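PDB 6W0P: kojibiose phosphorylase from Gut metagenome, which belongs to glycoside hydrolase family 65, built from an N-terminal beta domain, a helical central catalytic domain and a small C-terminal beta domain. Local coordinates for residues Thr617-Ser622 with Ser626-Ile631; Tyr360-Gln365 with Phe705-Lys710. All coordinates share one frame; numbering follows the deposited sequence.

In the fold
Both contacts are buried, and their centres lie about 24 Å apart; the nearest atoms are about 11 Å from each other, so the two do not touch. Contact 1 stays inside the helical central domain and joins helix 624-634 to the loop that leads into it. Contact 2 spans a far larger sequence distance: segment 360-365 meets strand 702-709 of the C-terminal sheet. Along the chain, contact 1 is nested within the loop that contact 2 closes. Helix 666-680 borders both. The chemistry differs. Contact 1 rests on two histidine rings and bridging waters, with no direct hydrogen bond. Contact 2 has a direct backbone hydrogen bond, with waters and an apolar patch beside it.

Contact 1. Residues Thr617-Ser622 with Ser626-Ile631; sequences TLHESS and SIHSII
His619 sets the edge of its imidazole against the face of His628. The centroids are 4.6 Å apart and the planes stand at 89°, a T-shaped stack. His628 can be followed outward from helix 624-634. Its CB points toward the loop 617-622. With CG anti to the carbonyl carbon (chi1 -70°), the ring turns one face to His619 CE1. His619 CE1 sits over the centre of the ring, 3.5 Å from His628 ND1. ND1 is hydrogen-bonded to Ser624 O, one turn back in the helix. Farther round, His628 CE1 meets Thr617 CG2 at 3.8 Å. At the tip, His628 NE2 is hydrogen-bonded to water 1, which lies in the ring plane 2.9 Å away. The same water donates to Thr617 OG1, which also hydrogen-bonds Tyr613 O. A second water ties the backbones, from Ser622 O to Ser626 N near the start of the helix. His619 is fixed by Ser624 OG at ND1 and Glu614 OE2 at NE2. These contacts join the helix to the loop before it, within the central catalytic domain of family 65. The bond to Ser624 O is consistent with a proton on His628 ND1, and Glu614 would probably favour one on His619 NE2.

Contact 2. Residues Tyr360-Gln365 with Phe705-Lys710; sequences YLYSNQ and FKITFK
Tyr362 and Thr708 are joined by the one direct hydrogen bond of this contact. Thr708 N donates to Tyr362 O at 2.9 Å. The N-H...O angle is 146°, so the bond is somewhat bent, and the donor is tilted 15° from the carbonyl plane.

Water adds to the polar part. Water 3 donates to Tyr362 O at 2.7 Å from its oxygen and also bonds Thr708 OG1. Thr708 OG1 is anti to its own carbonyl carbon (chi1 -61°), which places it beside the backbone N and within reach of this water. Water 4 lies between Tyr362 O and Lys706 O, 2.8 Å from Lys706 O. Both waters have more acceptors in reach than protons, so these bonds may be shared; Tyr362 O takes the Thr708 N-H and one or both waters.

The pairing joins two parts of the family 65 architecture. Tyr362 belongs to segment 360-365 of the helical catalytic domain. Thr708 lies on strand 702-709 of the antiparallel C-terminal sheet, where Ile707 is paired by backbone bonds with Leu714. Asn364 is the N-cap of the next helix, 365-376.

The apolar part is made by Tyr362 and Ile707, whose side chains lie side by side and point the same way. Tyr362 CB is 3.9 Å from Ile707 CG2. Ring atom Tyr362 CD1 is 4.0 Å from Ile707 CB and 3.6 Å from Thr708 O; both partners approach the ring obliquely. Trp673 of helix 666-680 touches both side chains, and Ile433 of helix 418-434 packs on Tyr362.

Contact 1. Residues Thr617-Ser622 with Ser626-Ile631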
loop_
_atom_site.group_PDB
_atom_site.type_symbol
_atom_site.label_atom_id
_atom_site.label_comp_id
_atom_site.label_asym_id
_atom_site.label_seq_id
_atom_site.Cartn_x
_atom_site.Cartn_y
_atom_site.Cartn_z
ATOM N N THR A 617 13.197 -4.458 22.374
ATOM C CA THR A 617 13.257 -3.223 21.546
ATOM C C THR A 617 14.515 -3.251 20.660
ATOM O O THR A 617 15.638 -3.363 21.173
ATOM C CB THR A 617 13.183 -1.965 22.398
ATOM O OG1 THR A 617 12.003 -2.061 23.188
ATOM C CG2 THR A 617 13.157 -0.721 21.540
ATOM N N LEU A 618 14.306 -3.176 19.347
ATOM C CA LEU A 618 15.386 -3.249 18.331
ATOM C C LEU A 618 16.211 -1.967 18.380
ATOM O O LEU A 618 17.405 -2.046 18.108
ATOM C CB LEU A 618 14.726 -3.464 16.969
ATOM C CG LEU A 618 15.562 -4.134 15.892
ATOM C CD1 LEU A 618 16.047 -5.493 16.323
ATOM C CD2 LEU A 618 14.731 -4.253 14.623
ATOM N N HIS A 619 15.615 -0.838 18.755
ATOM C CA HIS A 619 16.314 0.469 18.837
ATOM C C HIS A 619 16.595 0.927 17.406
ATOM O O HIS A 619 17.699 1.464 17.182
ATOM C CB HIS A 619 17.612 0.401 19.681
ATOM C CG HIS A 619 17.368 -0.069 21.070
ATOM N ND1 HIS A 619 16.551 0.631 21.944
ATOM C CD2 HIS A 619 17.725 -1.204 21.706
ATOM C CE1 HIS A 619 16.437 -0.052 23.065
ATOM N NE2 HIS A 619 17.148 -1.176 22.944
ATOM N N GLU A 620 15.644 0.681 16.482
ATOM C CA GLU A 620 15.786 1.073 15.059
ATOM C C GLU A 620 15.995 2.585 15.056
ATOM O O GLU A 620 17.176 3.015 14.901
ATOM C CB GLU A 620 14.590 0.638 14.199
ATOM C CG GLU A 620 14.855 -0.616 13.375
ATOM C CD GLU A 620 14.003 -0.789 12.120
ATOM O OE1 GLU A 620 14.198 -1.806 11.392
ATOM O OE2 GLU A 620 13.153 0.095 11.847
ATOM N N SER A 621 14.919 3.323 15.349
ATOM C CA SER A 621 14.860 4.798 15.280
ATOM C C SER A 621 15.977 5.459 16.096
ATOM O O SER A 621 16.459 4.907 17.130
ATOM C CB SER A 621 13.521 5.310 15.700
ATOM O OG SER A 621 13.281 4.967 17.043
ATOM N N SER A 622 16.328 6.664 15.658
ATOM C CA SER A 622 17.290 7.545 16.354
ATOM C C SER A 622 16.659 8.002 17.674
ATOM O O SER A 622 17.367 8.573 18.488
ATOM C CB SER A 622 17.718 8.694 15.457
ATOM O OG SER A 622 16.606 9.358 14.872
ATOM N N SER A 626 18.230 7.210 23.480
ATOM C CA SER A 626 18.203 8.321 24.468
ATOM C C SER A 626 17.092 8.097 25.514
ATOM O O SER A 626 17.298 8.436 26.689
ATOM C CB SER A 626 18.089 9.681 23.771
ATOM O OG SER A 626 16.831 9.851 23.122
ATOM N N ILE A 627 15.930 7.600 25.106
ATOM C CA ILE A 627 14.776 7.394 26.020
ATOM C C ILE A 627 15.155 6.292 27.009
ATOM O O ILE A 627 14.940 6.463 28.211
ATOM C CB ILE A 627 13.515 7.031 25.233
ATOM C CG1 ILE A 627 13.117 8.156 24.279
ATOM C CG2 ILE A 627 12.392 6.675 26.179
ATOM C CD1 ILE A 627 12.931 9.456 24.981
ATOM N N HIS A 628 15.717 5.207 26.499
ATOM C CA HIS A 628 16.151 4.050 27.319
ATOM C C HIS A 628 17.297 4.494 28.254
ATOM O O HIS A 628 17.293 4.069 29.443
ATOM C CB HIS A 628 16.472 2.849 26.397
ATOM C CG HIS A 628 15.273 2.238 25.740
ATOM N ND1 HIS A 628 14.802 2.635 24.501
ATOM C CD2 HIS A 628 14.442 1.261 26.155
ATOM C CE1 HIS A 628 13.739 1.933 24.187
ATOM N NE2 HIS A 628 13.497 1.082 25.191
ATOM N N SER A 629 18.254 5.303 27.759
ATOM C CA SER A 629 19.366 5.831 28.595
ATOM C C SER A 629 18.766 6.637 29.749
ATOM O O SER A 629 19.212 6.448 30.896
ATOM C CB SER A 629 20.363 6.685 27.855
ATOM O OG SER A 629 21.365 7.127 28.778
ATOM N N ILE A 630 17.774 7.485 29.452
ATOM C CA ILE A 630 17.193 8.425 30.453
ATOM C C ILE A 630 16.475 7.611 31.510
ATOM O O ILE A 630 16.679 7.900 32.684
ATOM C CB ILE A 630 16.270 9.474 29.812
ATOM C CG1 ILE A 630 17.105 10.483 29.014
ATOM C CG2 ILE A 630 15.412 10.142 30.875
ATOM C CD1 ILE A 630 16.398 11.076 27.834
ATOM N N ILE A 631 15.667 6.638 31.089
ATOM C CA ILE A 631 14.902 5.779 32.034
ATOM C C ILE A 631 15.908 4.932 32.827
ATOM O O ILE A 631 15.725 4.833 34.032
ATOM C CB ILE A 631 13.830 4.951 31.311
ATOM C CG1 ILE A 631 12.725 5.861 30.775
ATOM C CG2 ILE A 631 13.268 3.860 32.220
ATOM C CD1 ILE A 631 11.759 5.154 29.815
HETATM O O HOH W 1 10.913 -0.036 24.545
HETATM O O HOH W 2 17.975 8.655 20.922
#

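Contact 2. Residues Tyr360-Gln365 with Phe705-Lys710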
loop_
_atom_site.group_PDB
_atom_site.type_symbol
_atom_site.label_atom_id
_atom_site.label_comp_id
_atom_site.label_asym_id
_atom_site.label_seq_id
_atom_site.Cartn_x
_atom_site.Cartn_y
_atom_site.Cartn_z
ATOM N N TYR A 360 14.270 23.905 23.478
ATOM C CA TYR A 360 13.789 25.301 23.250
ATOM C C TYR A 360 13.083 25.833 24.508
ATOM O O TYR A 360 13.228 27.018 24.792
ATOM C CB TYR A 360 12.958 25.409 21.965
ATOM C CG TYR A 360 13.750 25.002 20.746
ATOM C CD1 TYR A 360 14.685 25.854 20.172
ATOM C CD2 TYR A 360 13.570 23.754 20.165
ATOM C CE1 TYR A 360 15.434 25.467 19.071
ATOM C CE2 TYR A 360 14.316 23.349 19.069
ATOM C CZ TYR A 360 15.253 24.208 18.517
ATOM O OH TYR A 360 15.986 23.796 17.430
ATOM N N LEU A 361 12.360 24.981 25.235
ATOM C CA LEU A 361 11.619 25.350 26.468
ATOM C C LEU A 361 12.594 25.919 27.501
ATOM O O LEU A 361 12.201 26.827 28.217
ATOM C CB LEU A 361 10.886 24.129 27.021
ATOM C CG LEU A 361 9.586 23.770 26.310
ATOM C CD1 LEU A 361 9.086 22.411 26.767
ATOM C CD2 LEU A 361 8.514 24.839 26.501
ATOM N N TYR A 362 13.828 25.408 27.546
ATOM C CA TYR A 362 14.837 25.743 28.581
ATOM C C TYR A 362 15.854 26.769 28.074
ATOM O O TYR A 362 16.715 27.146 28.874
ATOM C CB TYR A 362 15.505 24.462 29.082
ATOM C CG TYR A 362 14.629 23.652 29.994
ATOM C CD1 TYR A 362 14.439 24.029 31.313
ATOM C CD2 TYR A 362 13.970 22.521 29.533
ATOM C CE1 TYR A 362 13.628 23.286 32.150
ATOM C CE2 TYR A 362 13.164 21.760 30.360
ATOM C CZ TYR A 362 12.980 22.159 31.672
ATOM O OH TYR A 362 12.161 21.444 32.496
ATOM N N SER A 363 15.748 27.238 26.831
ATOM C CA SER A 363 16.690 28.222 26.230
ATOM C C SER A 363 15.974 29.426 25.625
ATOM O O SER A 363 16.586 30.476 25.613
ATOM C CB SER A 363 17.605 27.600 25.201
ATOM O OG SER A 363 16.890 27.135 24.068
ATOM N N ASN A 364 14.769 29.302 25.082
ATOM C CA ASN A 364 14.214 30.371 24.206
ATOM C C ASN A 364 12.694 30.245 24.148
ATOM O O ASN A 364 12.184 29.490 23.296
ATOM C CB ASN A 364 14.862 30.291 22.826
ATOM C CG ASN A 364 14.462 31.392 21.870
ATOM O OD1 ASN A 364 13.609 32.218 22.197
ATOM N ND2 ASN A 364 15.069 31.381 20.676
ATOM N N GLN A 365 11.991 30.990 24.995
ATOM C CA GLN A 365 10.515 30.872 25.095
ATOM C C GLN A 365 9.847 31.136 23.741
ATOM O O GLN A 365 8.830 30.481 23.433
ATOM C CB GLN A 365 9.936 31.852 26.103
ATOM C CG GLN A 365 8.457 31.597 26.327
ATOM C CD GLN A 365 7.886 32.560 27.326
ATOM O OE1 GLN A 365 8.629 33.272 27.999
ATOM N NE2 GLN A 365 6.567 32.588 27.407
ATOM N N PHE A 705 25.977 21.771 32.156
ATOM C CA PHE A 705 24.875 22.237 31.286
ATOM C C PHE A 705 24.265 23.502 31.884
ATOM O O PHE A 705 24.486 23.762 33.082
ATOM C CB PHE A 705 23.835 21.145 31.052
ATOM C CG PHE A 705 23.086 20.653 32.262
ATOM C CD1 PHE A 705 21.909 21.260 32.669
ATOM C CD2 PHE A 705 23.499 19.508 32.923
ATOM C CE1 PHE A 705 21.211 20.783 33.768
ATOM C CE2 PHE A 705 22.800 19.034 34.023
ATOM C CZ PHE A 705 21.657 19.669 34.439
ATOM N N LYS A 706 23.591 24.282 31.032
ATOM C CA LYS A 706 22.895 25.543 31.373
ATOM C C LYS A 706 21.459 25.460 30.852
ATOM O O LYS A 706 21.266 25.027 29.681
ATOM C CB LYS A 706 23.633 26.738 30.783
ATOM C CG LYS A 706 25.023 26.984 31.357
ATOM C CD LYS A 706 25.697 28.169 30.712
ATOM C CE LYS A 706 27.119 28.395 31.161
ATOM N NZ LYS A 706 27.159 29.209 32.398
ATOM N N ILE A 707 20.510 25.846 31.701
ATOM C CA ILE A 707 19.045 25.873 31.442
ATOM C C ILE A 707 18.447 27.052 32.207
ATOM O O ILE A 707 19.025 27.499 33.221
ATOM C CB ILE A 707 18.339 24.561 31.843
ATOM C CG1 ILE A 707 18.489 24.250 33.330
ATOM C CG2 ILE A 707 18.797 23.409 30.973
ATOM C CD1 ILE A 707 17.837 22.955 33.754
ATOM N N THR A 708 17.312 27.525 31.730
ATOM C CA THR A 708 16.568 28.664 32.312
ATOM C C THR A 708 15.190 28.167 32.740
ATOM O O THR A 708 14.459 27.592 31.902
ATOM C CB THR A 708 16.472 29.830 31.324
ATOM O OG1 THR A 708 17.826 30.210 31.071
ATOM C CG2 THR A 708 15.654 30.997 31.844
ATOM N N PHE A 709 14.875 28.391 34.006
ATOM C CA PHE A 709 13.561 28.110 34.601
ATOM C C PHE A 709 13.196 29.283 35.504
ATOM O O PHE A 709 14.057 29.701 36.340
ATOM C CB PHE A 709 13.643 26.775 35.337
ATOM C CG PHE A 709 12.342 26.342 35.951
ATOM C CD1 PHE A 709 11.234 26.131 35.158
ATOM C CD2 PHE A 709 12.238 26.116 37.308
ATOM C CE1 PHE A 709 10.032 25.707 35.710
ATOM C CE2 PHE A 709 11.029 25.705 37.863
ATOM C CZ PHE A 709 9.928 25.507 37.064
ATOM N N LYS A 710 11.965 29.764 35.358
ATOM C CA LYS A 710 11.396 30.905 36.119
ATOM C C LYS A 710 12.378 32.079 36.094
ATOM O O LYS A 710 12.647 32.663 37.160
ATOM C CB LYS A 710 11.093 30.489 37.554
ATOM C CG LYS A 710 10.011 29.431 37.711
ATOM C CD LYS A 710 9.463 29.423 39.128
ATOM C CE LYS A 710 8.628 28.213 39.466
ATOM N NZ LYS A 710 7.208 28.443 39.135
HETATM O O HOH W 3 18.889 28.642 29.233
HETATM O O HOH W 4 19.377 25.937 27.829
#